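Local coordinates for protein ForH (Streptomyces kaniharaensis, PDB 6NKO) that is of undetermined function but probably carries out an IMP cyclohydrolase-like reaction in formycin A biosynthesis, resembling a step of de novo purine synthesis, at residues Ala23-Ser28 and Ile112-Asn117; Asn32-Ala37 and Arg55-Ala60; Lys151-Val156 and Arg186-Ala191. One frame throughout, in Å; residues are numbered along the deposited sequence.

Interaction 1: Ala23-Ser28 and Ile112-Asn117; sequences AVLAVS and IDLVCN
Ile112 meets Val24 just ahead of the paired strands: its CG2 and CD1 both lie 3.8 Å from Val24 CG2, so a single methyl is held by two branches. Parallel pairing then begins at Leu114, whose O takes the Val24 N-H at 2.9 Å while its CB rests 3.9 Å from Ala23 CB. Val115 directs its CA hydrogen at Val24 O, the acceptor that Cys116 N reaches more squarely, at 2.9 Å. Cys116 returns its own O to Ala26 N; beside it Leu25 CD1 comes within 3.9 Å of Cys116 CB, and Val27 CG1 within 3.8 Å of Cys116 SG. At Asn117 a side chain takes over: with CG anti to the backbone N (chi1 -177°), ND2 bonds Ala26 O at 2.8 Å, in the carbonyl plane, and also bonds Asp139. A leucine here would probably deprive Ala26 O of that donor and leave Asp139 OD2 without this mate. The pair occupies the middle of a parallel 3-2-1-4-5 sheet, strand 46-49 bonding to the other edge of strand 22-26; helices 33-42 and 165-174 cover the Leu25 and Cys116 face, helix 141-151 that of Val115 and Ala26.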
loop_
_atom_site.group_PDB
_atom_site.type_symbol
_atom_site.label_atom_id
_atom_site.label_comp_id
_atom_site.label_asym_id
_atom_site.label_seq_id
_atom_site.Cartn_x
_atom_site.Cartn_y
_atom_site.Cartn_z
ATOM N N ALA A 23 -7.164 5.611 3.727
ATOM C CA ALA A 23 -5.978 4.759 3.720
ATOM C C ALA A 23 -6.238 3.505 2.895
ATOM O O ALA A 23 -7.363 2.999 2.869
ATOM C CB ALA A 23 -5.572 4.349 5.135
ATOM N N VAL A 24 -5.193 2.997 2.237
ATOM C CA VAL A 24 -5.259 1.760 1.461
ATOM C C VAL A 24 -4.299 0.759 2.089
ATOM O O VAL A 24 -3.088 1.009 2.153
ATOM C CB VAL A 24 -4.921 1.990 -0.021
ATOM C CG1 VAL A 24 -4.970 0.673 -0.795
ATOM C CG2 VAL A 24 -5.871 3.006 -0.634
ATOM N N LEU A 25 -4.832 -0.376 2.537
ATOM C CA LEU A 25 -4.058 -1.409 3.222
ATOM C C LEU A 25 -3.925 -2.608 2.289
ATOM O O LEU A 25 -4.888 -3.354 2.089
ATOM C CB LEU A 25 -4.726 -1.806 4.537
ATOM C CG LEU A 25 -4.328 -1.074 5.823
ATOM C CD1 LEU A 25 -4.125 0.418 5.602
ATOM C CD2 LEU A 25 -5.368 -1.314 6.908
ATOM N N ALA A 26 -2.729 -2.795 1.723
ATOM C CA ALA A 26 -2.454 -3.885 0.783
ATOM C C ALA A 26 -1.226 -4.657 1.270
ATOM O O ALA A 26 -0.169 -4.630 0.638
ATOM C CB ALA A 26 -2.248 -3.353 -0.633
ATOM N N VAL A 27 -1.371 -5.358 2.392
ATOM C CA VAL A 27 -0.253 -6.027 3.047
ATOM C C VAL A 27 -0.419 -7.534 2.926
ATOM O O VAL A 27 -1.536 -8.060 2.999
ATOM C CB VAL A 27 -0.120 -5.604 4.525
ATOM C CG1 VAL A 27 0.183 -4.116 4.624
ATOM C CG2 VAL A 27 -1.377 -5.952 5.306
ATOM N N SER A 28 0.703 -8.224 2.724
ATOM C CA SER A 28 0.753 -9.678 2.790
ATOM C C SER A 28 1.196 -10.155 4.167
ATOM O O SER A 28 0.693 -11.167 4.667
ATOM C CB SER A 28 1.698 -10.222 1.715
ATOM O OG SER A 28 1.312 -9.780 0.425
ATOM N N ILE A 112 -5.672 9.673 -1.593
ATOM C CA ILE A 112 -5.274 8.574 -0.723
ATOM C C ILE A 112 -4.139 9.087 0.154
ATOM O O ILE A 112 -3.045 9.386 -0.338
ATOM C CB ILE A 112 -4.861 7.332 -1.524
ATOM C CG1 ILE A 112 -6.097 6.654 -2.124
ATOM C CG2 ILE A 112 -4.103 6.358 -0.638
ATOM C CD1 ILE A 112 -5.796 5.734 -3.289
ATOM N N ASP A 113 -4.398 9.201 1.456
ATOM C CA ASP A 113 -3.443 9.804 2.375
ATOM C C ASP A 113 -2.420 8.819 2.922
ATOM O O ASP A 113 -1.374 9.250 3.420
ATOM C CB ASP A 113 -4.183 10.462 3.543
ATOM C CG ASP A 113 -5.308 11.363 3.080
ATOM O OD1 ASP A 113 -5.032 12.534 2.740
ATOM O OD2 ASP A 113 -6.467 10.895 3.047
ATOM N N LEU A 114 -2.688 7.518 2.843
ATOM C CA LEU A 114 -1.792 6.526 3.420
ATOM C C LEU A 114 -1.839 5.256 2.588
ATOM O O LEU A 114 -2.922 4.774 2.243
ATOM C CB LEU A 114 -2.170 6.221 4.873
ATOM C CG LEU A 114 -1.200 5.350 5.676
ATOM C CD1 LEU A 114 -1.024 5.903 7.085
ATOM C CD2 LEU A 114 -1.674 3.900 5.718
ATOM N N VAL A 115 -0.662 4.717 2.279
ATOM C CA VAL A 115 -0.525 3.461 1.554
ATOM C C VAL A 115 0.286 2.506 2.417
ATOM O O VAL A 115 1.357 2.871 2.916
ATOM C CB VAL A 115 0.143 3.662 0.182
ATOM C CG1 VAL A 115 0.487 2.316 -0.447
ATOM C CG2 VAL A 115 -0.763 4.468 -0.732
ATOM N N CYS A 116 -0.226 1.291 2.589
ATOM C CA CYS A 116 0.439 0.234 3.340
ATOM C C CYS A 116 0.583 -0.979 2.431
ATOM O O CYS A 116 -0.423 -1.525 1.966
ATOM C CB CYS A 116 -0.359 -0.121 4.593
ATOM S SG CYS A 116 0.643 -0.618 5.992
ATOM N N ASN A 117 1.822 -1.400 2.178
ATOM C CA ASN A 117 2.077 -2.469 1.216
ATOM C C ASN A 117 3.189 -3.385 1.710
ATOM O O ASN A 117 4.295 -2.920 2.006
ATOM C CB ASN A 117 2.430 -1.889 -0.159
ATOM C CG ASN A 117 2.644 -2.962 -1.210
ATOM O OD1 ASN A 117 3.651 -2.960 -1.916
ATOM N ND2 ASN A 117 1.698 -3.886 -1.315
#

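Interaction 2: Asn32-Ala37 and Arg55-Ala60; sequences NIEPLA and RLLRDA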
loop_
_atom_site.group_PDB
_atom_site.type_symbol
_atom_site.label_atom_id
_atom_site.label_comp_id
_atom_site.label_asym_id
_atom_site.label_seq_id
_atom_site.Cartn_x
_atom_site.Cartn_y
_atom_site.Cartn_z
ATOM N N ASN A 32 0.617 -6.478 12.951
ATOM C CA ASN A 32 0.260 -5.133 13.402
ATOM C C ASN A 32 -0.759 -4.442 12.505
ATOM O O ASN A 32 -0.998 -3.239 12.673
ATOM C CB ASN A 32 1.490 -4.226 13.537
ATOM C CG ASN A 32 2.481 -4.735 14.558
ATOM O OD1 ASN A 32 2.162 -5.599 15.373
ATOM N ND2 ASN A 32 3.696 -4.197 14.522
ATOM N N ILE A 33 -1.376 -5.158 11.560
ATOM C CA ILE A 33 -2.286 -4.492 10.631
ATOM C C ILE A 33 -3.605 -4.135 11.309
ATOM O O ILE A 33 -4.272 -3.171 10.910
ATOM C CB ILE A 33 -2.511 -5.356 9.375
ATOM C CG1 ILE A 33 -2.929 -4.476 8.195
ATOM C CG2 ILE A 33 -3.565 -6.431 9.625
ATOM C CD1 ILE A 33 -2.040 -3.268 7.980
ATOM N N GLU A 34 -4.002 -4.882 12.341
ATOM C CA GLU A 34 -5.278 -4.620 13.001
ATOM C C GLU A 34 -5.215 -3.396 13.914
ATOM O O GLU A 34 -6.144 -2.580 13.888
ATOM C CB GLU A 34 -5.751 -5.845 13.786
ATOM C CG GLU A 34 -7.161 -5.696 14.340
ATOM C CD GLU A 34 -7.654 -6.937 15.056
ATOM O OE1 GLU A 34 -6.947 -7.967 15.023
ATOM O OE2 GLU A 34 -8.752 -6.884 15.652
ATOM N N PRO A 35 -4.173 -3.218 14.740
ATOM C CA PRO A 35 -4.107 -1.977 15.530
ATOM C C PRO A 35 -3.999 -0.731 14.673
ATOM O O PRO A 35 -4.385 0.355 15.122
ATOM C CB PRO A 35 -2.857 -2.173 16.401
ATOM C CG PRO A 35 -2.641 -3.635 16.438
ATOM C CD PRO A 35 -3.077 -4.137 15.099
ATOM N N LEU A 36 -3.478 -0.851 13.450
ATOM C CA LEU A 36 -3.408 0.299 12.557
ATOM C C LEU A 36 -4.763 0.580 11.920
ATOM O O LEU A 36 -5.255 1.712 11.965
ATOM C CB LEU A 36 -2.341 0.067 11.485
ATOM C CG LEU A 36 -2.174 1.169 10.435
ATOM C CD1 LEU A 36 -1.640 2.445 11.069
ATOM C CD2 LEU A 36 -1.266 0.708 9.303
ATOM N N ALA A 37 -5.387 -0.446 11.333
ATOM C CA ALA A 37 -6.700 -0.272 10.717
ATOM C C ALA A 37 -7.724 0.215 11.734
ATOM O O ALA A 37 -8.498 1.139 11.461
ATOM C CB ALA A 37 -7.158 -1.582 10.080
ATOM N N ARG A 55 -10.686 -9.551 4.406
ATOM C CA ARG A 55 -11.410 -10.627 5.077
ATOM C C ARG A 55 -10.992 -10.747 6.535
ATOM O O ARG A 55 -11.822 -11.031 7.406
ATOM C CB ARG A 55 -11.188 -11.950 4.343
ATOM C CG ARG A 55 -12.077 -13.088 4.829
ATOM C CD ARG A 55 -13.488 -12.974 4.267
ATOM N NE ARG A 55 -14.348 -12.148 5.110
ATOM C CZ ARG A 55 -15.398 -11.465 4.665
ATOM N NH1 ARG A 55 -15.726 -11.511 3.380
ATOM N NH2 ARG A 55 -16.122 -10.738 5.505
ATOM N N LEU A 56 -9.709 -10.522 6.822
ATOM C CA LEU A 56 -9.236 -10.597 8.199
ATOM C C LEU A 56 -9.812 -9.468 9.045
ATOM O O LEU A 56 -10.248 -9.696 10.179
ATOM C CB LEU A 56 -7.709 -10.563 8.227
ATOM C CG LEU A 56 -7.062 -10.443 9.606
ATOM C CD1 LEU A 56 -6.938 -11.813 10.252
ATOM C CD2 LEU A 56 -5.705 -9.768 9.501
ATOM N N LEU A 57 -9.826 -8.244 8.511
ATOM C CA LEU A 57 -10.295 -7.108 9.297
ATOM C C LEU A 57 -11.808 -7.125 9.467
ATOM O O LEU A 57 -12.314 -6.720 10.519
ATOM C CB LEU A 57 -9.848 -5.798 8.649
ATOM C CG LEU A 57 -8.343 -5.525 8.619
ATOM C CD1 LEU A 57 -8.044 -4.283 7.794
ATOM C CD2 LEU A 57 -7.785 -5.386 10.028
ATOM N N ARG A 58 -12.544 -7.589 8.454
ATOM C CA ARG A 58 -14.000 -7.623 8.556
ATOM C C ARG A 58 -14.465 -8.727 9.497
ATOM O O ARG A 58 -15.438 -8.547 10.239
ATOM C CB ARG A 58 -14.622 -7.799 7.170
ATOM C CG ARG A 58 -15.093 -6.495 6.544
ATOM C CD ARG A 58 -16.603 -6.477 6.362
ATOM N NE ARG A 58 -17.099 -5.144 6.030
ATOM C CZ ARG A 58 -18.225 -4.625 6.507
ATOM N NH1 ARG A 58 -18.981 -5.327 7.340
ATOM N NH2 ARG A 58 -18.599 -3.403 6.151
ATOM N N ASP A 59 -13.791 -9.881 9.477
ATOM C CA ASP A 59 -14.111 -10.930 10.440
ATOM C C ASP A 59 -13.833 -10.473 11.865
ATOM O O ASP A 59 -14.482 -10.944 12.806
ATOM C CB ASP A 59 -13.323 -12.202 10.123
ATOM C CG ASP A 59 -13.799 -12.885 8.853
ATOM O OD1 ASP A 59 -14.876 -12.513 8.340
ATOM O OD2 ASP A 59 -13.092 -13.792 8.367
ATOM N N ALA A 60 -12.876 -9.562 12.042
ATOM C CA ALA A 60 -12.609 -8.949 13.336
ATOM C C ALA A 60 -13.563 -7.803 13.650
ATOM O O ALA A 60 -13.413 -7.161 14.693
ATOM C CB ALA A 60 -11.161 -8.449 13.394
#
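Leu57 is the bump that joins the two helices, and it settles into the hollow formed by Ile33, Glu34 and Ala37, one turn of the opposing helix. Its two methyls divide the work. CD1 presses on Ala37 CB at 3.6 Å, whereas CD2 straddles the turn, 3.9 Å from Ala37 CB and 4.0 Å from Glu34 CA, with Ile33 O just beyond. The fit depends on the first torsion of Leu57: CG stands anti to the carbonyl carbon (chi1 -66°), which swings the end of a side chain that leaves its helix crosswise over to the neighbour. Ala37 suits the floor of the hollow because its lone methyl lets the leucine come close.

Smaller contacts accompany this bump. Ile33 CG2 meets Leu56 CD2 at 4.0 Å, the two side chains crossing at a slant. Separately, the extended side chain of Glu34 reaches out until OE2 lies 3.7 Å from Ala60 CB, a van der Waals touch by a charged group. The axes of 33-37 and 55-59 come no nearer than 10.8 Å and cross at -66°, so the ends of Leu56 and Leu57 have to bridge most of the gap, Leu57 reaching as far as the backbone of the facing turn.

The helices belong to successive beta-alpha-beta crossovers, following strands 22-26 and 46-49, and Leu25 of the first strand lies beneath Ile33, Ala37 and Leu57 alike. Tyr165 of helix 165-174 packs against Ile33 and Leu36, while Val64, ahead of strand 65-66, meets Leu57.

Interaction 3: Lys151-Val156 and Arg186-Ala191; sequences KNFEHV and RRLALA
In the beta-alpha-beta crossover from strand 114-117 through helix 141-151 to the outermost strand 157-159, the helix end and turn 151-156 carry Phe153, which docks on Arg187, Leu188 and Ala191 of the long helix 184-212. Both segments fall in the region related to the AICARFT/IMPCHase bienzymes. The turn is drawn together by Asn152 O, which accepts from both His155 N and Val156 N. Phe153 lays one ring face on the helix: Leu188 CA stands 4.1 Å from the ring centroid, only 9° off the normal, a CH-pi contact, and Leu188 CB lies over the same face, 3.9 Å from Phe153 CZ. Obliquely placed, Ala191 CB approaches Phe153 CD2 and Arg187 CB approaches Phe153 CD1, each at 3.7 Å. Beside the ring, the Arg187 side chain runs extended from CG to NE and passes along Phe153 O, which NH1 then grips at 2.8 Å. The acceptor lies in the guanidinium plane, although the donor sits 27° out of the carbonyl plane. Backbone oxygens hold the rest of the group, NE bonding Val182 O and NH2 bonding Pro179 O. A water also takes a hydrogen bond from Arg187 NH2 at 2.9 Å and gives a weak one to His155 O.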
loop_
_atom_site.group_PDB
_atom_site.type_symbol
_atom_site.label_atom_id
_atom_site.label_comp_id
_atom_site.label_asym_id
_atom_site.label_seq_id
_atom_site.Cartn_x
_atom_site.Cartn_y
_atom_site.Cartn_z
ATOM N N LYS A 151 7.233 8.480 -3.646
ATOM C CA LYS A 151 7.592 9.598 -4.513
ATOM C C LYS A 151 6.788 10.844 -4.160
ATOM O O LYS A 151 7.300 11.965 -4.232
ATOM C CB LYS A 151 7.382 9.215 -5.978
ATOM C CG LYS A 151 7.626 10.355 -6.952
ATOM C CD LYS A 151 7.400 9.923 -8.388
ATOM C CE LYS A 151 7.384 11.124 -9.322
ATOM N NZ LYS A 151 7.728 10.747 -10.722
ATOM N N ASN A 152 5.530 10.661 -3.762
ATOM C CA ASN A 152 4.652 11.766 -3.400
ATOM C C ASN A 152 4.467 11.823 -1.887
ATOM O O ASN A 152 3.336 11.922 -1.400
ATOM C CB ASN A 152 3.302 11.604 -4.104
ATOM C CG ASN A 152 2.580 12.921 -4.316
ATOM O OD1 ASN A 152 3.190 13.990 -4.307
ATOM N ND2 ASN A 152 1.268 12.845 -4.511
ATOM N N PHE A 153 5.571 11.766 -1.134
ATOM C CA PHE A 153 5.478 11.578 0.313
ATOM C C PHE A 153 4.925 12.797 1.042
ATOM O O PHE A 153 4.476 12.664 2.185
ATOM C CB PHE A 153 6.842 11.186 0.898
ATOM C CG PHE A 153 7.913 12.239 0.746
ATOM C CD1 PHE A 153 7.963 13.334 1.596
ATOM C CD2 PHE A 153 8.891 12.112 -0.226
ATOM C CE1 PHE A 153 8.949 14.295 1.462
ATOM C CE2 PHE A 153 9.882 13.068 -0.360
ATOM C CZ PHE A 153 9.910 14.160 0.483
ATOM N N GLU A 154 4.955 13.979 0.423
ATOM C CA GLU A 154 4.358 15.148 1.058
ATOM C C GLU A 154 2.848 15.019 1.197
ATOM O O GLU A 154 2.260 15.665 2.071
ATOM C CB GLU A 154 4.696 16.414 0.269
ATOM C CG GLU A 154 6.121 16.911 0.462
ATOM C CD GLU A 154 6.617 17.721 -0.721
ATOM O OE1 GLU A 154 6.518 18.967 -0.677
ATOM O OE2 GLU A 154 7.099 17.112 -1.699
ATOM N N HIS A 155 2.210 14.194 0.366
ATOM C CA HIS A 155 0.763 14.052 0.374
ATOM C C HIS A 155 0.280 12.629 0.616
ATOM O O HIS A 155 -0.924 12.433 0.809
ATOM C CB HIS A 155 0.177 14.571 -0.949
ATOM C CG HIS A 155 0.719 15.905 -1.359
ATOM N ND1 HIS A 155 0.730 16.993 -0.513
ATOM C CD2 HIS A 155 1.280 16.324 -2.518
ATOM C CE1 HIS A 155 1.269 18.026 -1.134
ATOM N NE2 HIS A 155 1.611 17.647 -2.352
ATOM N N VAL A 156 1.168 11.634 0.600
ATOM C CA VAL A 156 0.814 10.252 0.907
ATOM C C VAL A 156 1.856 9.690 1.861
ATOM O O VAL A 156 3.061 9.852 1.638
ATOM C CB VAL A 156 0.726 9.370 -0.355
ATOM C CG1 VAL A 156 -0.087 8.116 -0.059
ATOM C CG2 VAL A 156 0.126 10.136 -1.527
ATOM N N ARG A 186 9.560 13.051 8.779
ATOM C CA ARG A 186 9.257 11.635 8.956
ATOM C C ARG A 186 8.793 10.998 7.651
ATOM O O ARG A 186 9.052 9.812 7.414
ATOM C CB ARG A 186 8.202 11.458 10.050
ATOM C CG ARG A 186 7.761 10.019 10.288
ATOM C CD ARG A 186 8.851 9.198 10.966
ATOM N NE ARG A 186 8.386 7.857 11.312
ATOM C CZ ARG A 186 9.136 6.760 11.241
ATOM N NH1 ARG A 186 10.396 6.839 10.836
ATOM N NH2 ARG A 186 8.622 5.582 11.574
ATOM N N ARG A 187 8.129 11.770 6.788
ATOM C CA ARG A 187 7.631 11.220 5.532
ATOM C C ARG A 187 8.774 10.858 4.589
ATOM O O ARG A 187 8.727 9.820 3.918
ATOM C CB ARG A 187 6.676 12.216 4.871
ATOM C CG ARG A 187 5.302 12.270 5.522
ATOM C CD ARG A 187 4.621 13.612 5.301
ATOM N NE ARG A 187 3.267 13.623 5.851
ATOM C CZ ARG A 187 2.200 13.141 5.223
ATOM N NH1 ARG A 187 2.323 12.611 4.012
ATOM N NH2 ARG A 187 1.007 13.188 5.802
ATOM N N LEU A 188 9.812 11.696 4.527
ATOM C CA LEU A 188 10.939 11.404 3.647
ATOM C C LEU A 188 11.714 10.183 4.130
ATOM O O LEU A 188 12.181 9.377 3.316
ATOM C CB LEU A 188 11.856 12.624 3.545
ATOM C CG LEU A 188 13.300 12.393 3.089
ATOM C CD1 LEU A 188 13.356 11.972 1.626
ATOM C CD2 LEU A 188 14.130 13.645 3.318
ATOM N N ALA A 189 11.857 10.025 5.448
ATOM C CA ALA A 189 12.523 8.840 5.980
ATOM C C ALA A 189 11.754 7.573 5.628
ATOM O O ALA A 189 12.355 6.547 5.287
ATOM C CB ALA A 189 12.693 8.965 7.495
ATOM N N LEU A 190 10.421 7.624 5.708
ATOM C CA LEU A 190 9.616 6.480 5.298
ATOM C C LEU A 190 9.670 6.276 3.790
ATOM O O LEU A 190 9.631 5.133 3.318
ATOM C CB LEU A 190 8.168 6.663 5.755
ATOM C CG LEU A 190 7.877 6.484 7.246
ATOM C CD1 LEU A 190 6.468 6.956 7.575
ATOM C CD2 LEU A 190 8.075 5.035 7.671
ATOM N N ALA A 191 9.764 7.366 3.026
ATOM C CA ALA A 191 9.815 7.251 1.574
ATOM C C ALA A 191 11.112 6.592 1.123
ATOM O O ALA A 191 11.103 5.698 0.270
ATOM C CB ALA A 191 9.650 8.628 0.932
HETATM O O HOH W 1 -0.623 11.776 3.812
#

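Overall arrangement
From the N terminus, strand 22-26 opens interaction 1, and helix 33-42 follows it directly. Interaction 2 closes first, bringing together helices 33-42 and 51-59, which strand 46-49 separates in the chain; it is nested inside the much longer loop that interaction 1 shuts when strand 114-117 arrives. Interaction 3 comes later, in series, fastening the turn before strand 157-159 to the C-terminal helix. Interaction 1 is the hub: Leu25 CD2 packs 3.7 Å from Ala37 CB, and Val115 CG2 lies 3.8 Å from Val156 CG1. Interactions 2 and 3 do not touch, their centres about 24 Å apart, but interaction 1 touches both.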